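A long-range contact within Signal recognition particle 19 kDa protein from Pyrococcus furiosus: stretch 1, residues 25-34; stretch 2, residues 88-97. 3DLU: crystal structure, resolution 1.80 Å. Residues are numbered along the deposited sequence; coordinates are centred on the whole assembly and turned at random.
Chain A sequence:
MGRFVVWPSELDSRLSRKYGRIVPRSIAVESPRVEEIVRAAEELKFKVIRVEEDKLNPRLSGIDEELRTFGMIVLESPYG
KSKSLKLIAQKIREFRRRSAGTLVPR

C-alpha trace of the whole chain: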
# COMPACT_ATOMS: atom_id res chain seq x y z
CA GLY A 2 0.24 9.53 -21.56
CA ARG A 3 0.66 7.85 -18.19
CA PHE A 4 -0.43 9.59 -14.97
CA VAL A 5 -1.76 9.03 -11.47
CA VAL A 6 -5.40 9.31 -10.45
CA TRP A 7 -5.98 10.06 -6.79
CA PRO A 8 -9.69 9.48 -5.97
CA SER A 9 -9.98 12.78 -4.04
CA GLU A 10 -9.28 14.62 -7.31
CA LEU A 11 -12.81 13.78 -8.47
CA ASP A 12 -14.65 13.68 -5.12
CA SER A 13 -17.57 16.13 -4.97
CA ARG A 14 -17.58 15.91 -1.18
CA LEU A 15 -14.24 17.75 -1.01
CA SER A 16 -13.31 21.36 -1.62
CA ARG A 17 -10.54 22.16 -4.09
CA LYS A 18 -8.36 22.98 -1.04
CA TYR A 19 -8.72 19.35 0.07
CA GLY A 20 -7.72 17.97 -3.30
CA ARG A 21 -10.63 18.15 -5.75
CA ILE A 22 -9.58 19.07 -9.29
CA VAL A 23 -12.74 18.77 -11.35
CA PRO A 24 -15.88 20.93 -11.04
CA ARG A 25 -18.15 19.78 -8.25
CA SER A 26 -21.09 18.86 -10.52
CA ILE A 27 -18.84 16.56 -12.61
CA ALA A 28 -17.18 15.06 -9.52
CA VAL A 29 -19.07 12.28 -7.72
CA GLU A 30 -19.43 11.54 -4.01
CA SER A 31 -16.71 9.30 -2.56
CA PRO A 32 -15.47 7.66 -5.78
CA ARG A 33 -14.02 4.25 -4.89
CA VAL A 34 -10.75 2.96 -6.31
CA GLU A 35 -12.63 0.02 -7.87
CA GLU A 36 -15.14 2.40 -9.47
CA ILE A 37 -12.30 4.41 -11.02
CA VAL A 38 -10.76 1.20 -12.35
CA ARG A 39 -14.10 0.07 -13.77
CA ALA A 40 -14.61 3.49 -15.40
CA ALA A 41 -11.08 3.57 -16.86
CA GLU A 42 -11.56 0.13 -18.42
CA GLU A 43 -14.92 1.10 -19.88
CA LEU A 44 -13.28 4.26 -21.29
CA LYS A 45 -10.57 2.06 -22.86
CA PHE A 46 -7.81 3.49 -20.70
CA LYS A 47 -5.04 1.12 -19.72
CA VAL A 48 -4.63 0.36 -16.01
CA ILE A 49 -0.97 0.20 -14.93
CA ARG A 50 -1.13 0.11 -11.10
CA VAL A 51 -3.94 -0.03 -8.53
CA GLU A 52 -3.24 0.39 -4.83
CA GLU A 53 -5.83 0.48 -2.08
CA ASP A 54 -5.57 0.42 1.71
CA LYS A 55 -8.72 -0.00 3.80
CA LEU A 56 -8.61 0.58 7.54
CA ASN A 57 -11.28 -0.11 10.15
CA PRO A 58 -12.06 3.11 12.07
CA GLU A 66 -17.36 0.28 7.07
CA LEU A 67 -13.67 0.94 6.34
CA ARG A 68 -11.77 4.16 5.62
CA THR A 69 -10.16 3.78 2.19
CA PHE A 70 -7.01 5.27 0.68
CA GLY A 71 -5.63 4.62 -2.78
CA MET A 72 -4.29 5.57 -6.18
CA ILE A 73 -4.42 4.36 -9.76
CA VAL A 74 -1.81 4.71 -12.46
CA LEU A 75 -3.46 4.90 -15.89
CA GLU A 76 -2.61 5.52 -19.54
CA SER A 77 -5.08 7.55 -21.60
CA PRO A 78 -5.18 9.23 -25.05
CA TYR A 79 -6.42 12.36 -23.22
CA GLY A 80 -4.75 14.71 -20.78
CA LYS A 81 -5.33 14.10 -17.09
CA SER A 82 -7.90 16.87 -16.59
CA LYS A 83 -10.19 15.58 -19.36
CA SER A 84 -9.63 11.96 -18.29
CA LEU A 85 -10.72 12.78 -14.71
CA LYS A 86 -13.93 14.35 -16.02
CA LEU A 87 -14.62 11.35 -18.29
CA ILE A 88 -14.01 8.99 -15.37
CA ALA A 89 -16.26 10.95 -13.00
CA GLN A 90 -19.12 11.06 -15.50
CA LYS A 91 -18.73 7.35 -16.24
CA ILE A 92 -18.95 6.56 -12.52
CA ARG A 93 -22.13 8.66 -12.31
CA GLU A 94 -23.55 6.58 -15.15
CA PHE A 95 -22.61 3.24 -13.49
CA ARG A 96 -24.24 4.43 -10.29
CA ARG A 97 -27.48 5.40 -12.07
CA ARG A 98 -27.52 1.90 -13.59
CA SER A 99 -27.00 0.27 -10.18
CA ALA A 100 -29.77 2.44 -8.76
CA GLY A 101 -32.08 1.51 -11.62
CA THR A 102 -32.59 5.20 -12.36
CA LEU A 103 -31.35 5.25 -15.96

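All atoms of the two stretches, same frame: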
# COMPACT_ATOMS: atom_id res chain seq x y z
N ARG A 25 -17.40 20.57 -9.21
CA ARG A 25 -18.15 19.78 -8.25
C ARG A 25 -19.29 18.98 -8.88
O ARG A 25 -19.53 17.85 -8.48
CB ARG A 25 -18.69 20.67 -7.12
CG ARG A 25 -19.21 19.88 -5.93
CD ARG A 25 -19.77 20.79 -4.85
NE ARG A 25 -20.98 21.46 -5.34
CZ ARG A 25 -21.91 22.00 -4.56
NH1 ARG A 25 -21.78 21.95 -3.24
NH2 ARG A 25 -22.98 22.57 -5.10
N SER A 26 -19.99 19.56 -9.85
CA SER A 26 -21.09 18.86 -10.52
C SER A 26 -20.63 17.67 -11.38
O SER A 26 -21.40 16.72 -11.60
CB SER A 26 -21.94 19.83 -11.34
OG SER A 26 -21.14 20.42 -12.34
N ILE A 27 -19.38 17.71 -11.86
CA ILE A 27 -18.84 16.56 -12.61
C ILE A 27 -18.33 15.49 -11.64
O ILE A 27 -18.60 14.29 -11.82
CB ILE A 27 -17.74 17.00 -13.60
CG1 ILE A 27 -18.34 17.90 -14.69
CG2 ILE A 27 -17.06 15.78 -14.25
CD1 ILE A 27 -17.29 18.71 -15.44
N ALA A 28 -17.61 15.93 -10.61
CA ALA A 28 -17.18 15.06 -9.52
C ALA A 28 -18.36 14.27 -8.95
O ALA A 28 -19.52 14.72 -9.05
CB ALA A 28 -16.53 15.90 -8.41
N VAL A 29 -18.07 13.12 -8.37
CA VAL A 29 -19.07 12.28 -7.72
C VAL A 29 -18.72 12.10 -6.25
O VAL A 29 -17.57 12.32 -5.84
CB VAL A 29 -19.20 10.89 -8.37
CG1 VAL A 29 -19.69 11.01 -9.82
CG2 VAL A 29 -17.86 10.11 -8.26
N GLU A 30 -19.70 11.72 -5.44
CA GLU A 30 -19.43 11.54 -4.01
C GLU A 30 -18.61 10.28 -3.76
O GLU A 30 -18.96 9.20 -4.22
CB GLU A 30 -20.74 11.50 -3.20
N SER A 31 -17.51 10.43 -3.02
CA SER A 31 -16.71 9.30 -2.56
C SER A 31 -16.44 8.25 -3.65
O SER A 31 -16.84 7.11 -3.51
CB SER A 31 -17.40 8.61 -1.38
OG SER A 31 -17.83 9.57 -0.43
N PRO A 32 -15.75 8.64 -4.73
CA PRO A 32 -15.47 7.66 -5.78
C PRO A 32 -14.54 6.61 -5.21
O PRO A 32 -13.55 6.99 -4.58
CB PRO A 32 -14.72 8.46 -6.85
CG PRO A 32 -14.37 9.75 -6.26
CD PRO A 32 -15.14 9.96 -4.99
N ARG A 33 -14.85 5.34 -5.40
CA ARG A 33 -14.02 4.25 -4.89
C ARG A 33 -12.94 3.89 -5.90
O ARG A 33 -13.12 4.07 -7.11
CB ARG A 33 -14.89 3.03 -4.57
CG ARG A 33 -15.86 3.28 -3.42
CD ARG A 33 -16.79 2.09 -3.23
NE ARG A 33 -17.63 1.88 -4.41
CZ ARG A 33 -18.57 0.95 -4.50
NH1 ARG A 33 -18.81 0.13 -3.47
NH2 ARG A 33 -19.29 0.83 -5.61
N VAL A 34 -11.82 3.38 -5.41
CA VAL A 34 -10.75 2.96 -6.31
C VAL A 34 -11.28 1.99 -7.37
O VAL A 34 -10.94 2.12 -8.55
CB VAL A 34 -9.59 2.31 -5.53
CG1 VAL A 34 -8.65 1.58 -6.49
CG2 VAL A 34 -8.83 3.36 -4.73
N ILE A 88 -13.90 10.03 -16.39
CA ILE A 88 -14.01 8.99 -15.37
C ILE A 88 -15.15 9.29 -14.40
O ILE A 88 -15.96 8.41 -14.11
CB ILE A 88 -12.68 8.84 -14.61
CG1 ILE A 88 -11.66 8.14 -15.50
CG2 ILE A 88 -12.88 8.03 -13.32
CD1 ILE A 88 -10.25 8.13 -14.92
N ALA A 89 -15.20 10.53 -13.92
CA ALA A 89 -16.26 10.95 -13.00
C ALA A 89 -17.65 10.73 -13.61
O ALA A 89 -18.55 10.14 -12.98
CB ALA A 89 -16.07 12.41 -12.58
N GLN A 90 -17.82 11.17 -14.85
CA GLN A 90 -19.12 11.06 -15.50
C GLN A 90 -19.49 9.60 -15.78
O GLN A 90 -20.66 9.23 -15.70
CB GLN A 90 -19.19 11.94 -16.75
CG GLN A 90 -20.58 11.99 -17.42
CD GLN A 90 -21.71 12.49 -16.50
OE1 GLN A 90 -21.47 13.07 -15.44
NE2 GLN A 90 -22.95 12.26 -16.92
N LYS A 91 -18.49 8.77 -16.06
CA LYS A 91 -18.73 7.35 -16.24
C LYS A 91 -19.17 6.69 -14.93
O LYS A 91 -20.06 5.83 -14.92
CB LYS A 91 -17.48 6.67 -16.80
CG LYS A 91 -17.60 5.17 -16.96
CD LYS A 91 -18.64 4.81 -18.01
CE LYS A 91 -18.43 5.59 -19.29
NZ LYS A 91 -19.32 5.07 -20.36
N ILE A 92 -18.56 7.09 -13.82
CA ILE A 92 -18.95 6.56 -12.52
C ILE A 92 -20.39 6.96 -12.18
O ILE A 92 -21.17 6.15 -11.67
CB ILE A 92 -17.99 7.00 -11.40
CG1 ILE A 92 -16.60 6.38 -11.62
CG2 ILE A 92 -18.54 6.60 -10.02
CD1 ILE A 92 -15.55 6.86 -10.59
N ARG A 93 -20.75 8.20 -12.50
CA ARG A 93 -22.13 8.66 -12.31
C ARG A 93 -23.10 7.76 -13.08
O ARG A 93 -24.15 7.37 -12.58
CB ARG A 93 -22.29 10.11 -12.75
CG ARG A 93 -23.74 10.63 -12.80
CD ARG A 93 -23.78 12.17 -12.94
NE ARG A 93 -23.35 12.80 -11.69
CZ ARG A 93 -22.16 13.36 -11.51
NH1 ARG A 93 -21.29 13.43 -12.52
NH2 ARG A 93 -21.84 13.86 -10.33
N GLU A 94 -22.73 7.44 -14.31
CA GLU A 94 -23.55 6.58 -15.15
C GLU A 94 -23.68 5.17 -14.57
O GLU A 94 -24.80 4.64 -14.49
CB GLU A 94 -23.02 6.58 -16.58
CG GLU A 94 -23.67 5.59 -17.51
CD GLU A 94 -22.90 5.43 -18.82
OE1 GLU A 94 -23.18 4.46 -19.57
OE2 GLU A 94 -22.02 6.26 -19.10
N PHE A 95 -22.57 4.55 -14.16
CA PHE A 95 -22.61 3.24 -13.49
C PHE A 95 -23.56 3.28 -12.30
O PHE A 95 -24.33 2.36 -12.07
CB PHE A 95 -21.25 2.83 -12.90
CG PHE A 95 -20.18 2.56 -13.91
CD1 PHE A 95 -20.49 2.08 -15.16
CD2 PHE A 95 -18.85 2.75 -13.56
CE1 PHE A 95 -19.49 1.82 -16.08
CE2 PHE A 95 -17.84 2.49 -14.47
CZ PHE A 95 -18.16 2.02 -15.74
N ARG A 96 -23.44 4.34 -11.51
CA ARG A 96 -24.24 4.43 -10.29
C ARG A 96 -25.74 4.55 -10.61
O ARG A 96 -26.56 3.97 -9.91
CB ARG A 96 -23.76 5.60 -9.42
CG ARG A 96 -22.38 5.32 -8.81
CD ARG A 96 -21.93 6.52 -7.99
NE ARG A 96 -20.71 6.23 -7.25
CZ ARG A 96 -20.17 7.07 -6.37
NH1 ARG A 96 -20.76 8.24 -6.11
NH2 ARG A 96 -19.05 6.73 -5.74
N ARG A 97 -26.08 5.30 -11.65
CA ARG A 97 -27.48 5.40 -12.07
C ARG A 97 -27.99 4.03 -12.52
O ARG A 97 -29.12 3.65 -12.23
CB ARG A 97 -27.65 6.43 -13.18
CG ARG A 97 -27.59 7.86 -12.66
CD ARG A 97 -27.45 8.87 -13.79
NE ARG A 97 -27.68 10.24 -13.32
CZ ARG A 97 -27.30 11.33 -13.97
NH1 ARG A 97 -26.66 11.22 -15.14
NH2 ARG A 97 -27.56 12.53 -13.46

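A largely irregular segment, residues 25-34, which leads into a helix at Val34, lies against one side of a helix, residues 88-97, and two arginines of the latter donate every hydrogen bond across the contact. A loop lacks the repeating internal bonds that occupy carbonyls in a helix, so many of its carbonyls are left free for other donors; here guanidinium groups reach four of them.

Arg93 leaves the helix sideways, but its extended chain (chi1 and chi2 both t) turns at chi3 (m) and brings the guanidinium to the loop. NH1 of Arg93 donates to Ile27 O at 2.9 Å and NH2 of Arg93 to Ala28 O at 2.8 Å, both acceptors lying near the guanidinium plane. NH1 of Arg93 also donates to OE1 of Gln90, 2.9 Å away, within the helix. Ser26 O sits 3.2 Å from Arg93 NH2 but over the guanidinium face, where the angle is too poor for a hydrogen bond; Val29 CG1 covers the opposite face.

Nearly one turn further on, Arg96 points toward the loop. Glu30 O accepts from both terminal nitrogens of Arg96, at 2.8 Å from NH1 and 2.9 Å from NH2, while Ser31 O receives a weak bond from Arg96 NH2 at 3.2 Å. These bonds go to backbone oxygens, not to side-chain atoms of Glu30 or Ser31. Arg96 NE and NH2 also bond just outside the stretches, and Val29 CG2 lies over one guanidinium face.

Apolar contacts accompany these bonds. Ala89, whose methyl points toward the loop, allows close approach: Ile27 O lies 3.2 Å from Ala89 CB. Val29 CG2 is 4.0 Å from Ile92 CG2, and Pro32 CB 4.2 Å from Ile92 CD1. Side chains of Val29, Pro32 and Ile92, all buried, carry no polar group that would need a partner. In all, 462 Å² is buried, both sides summed.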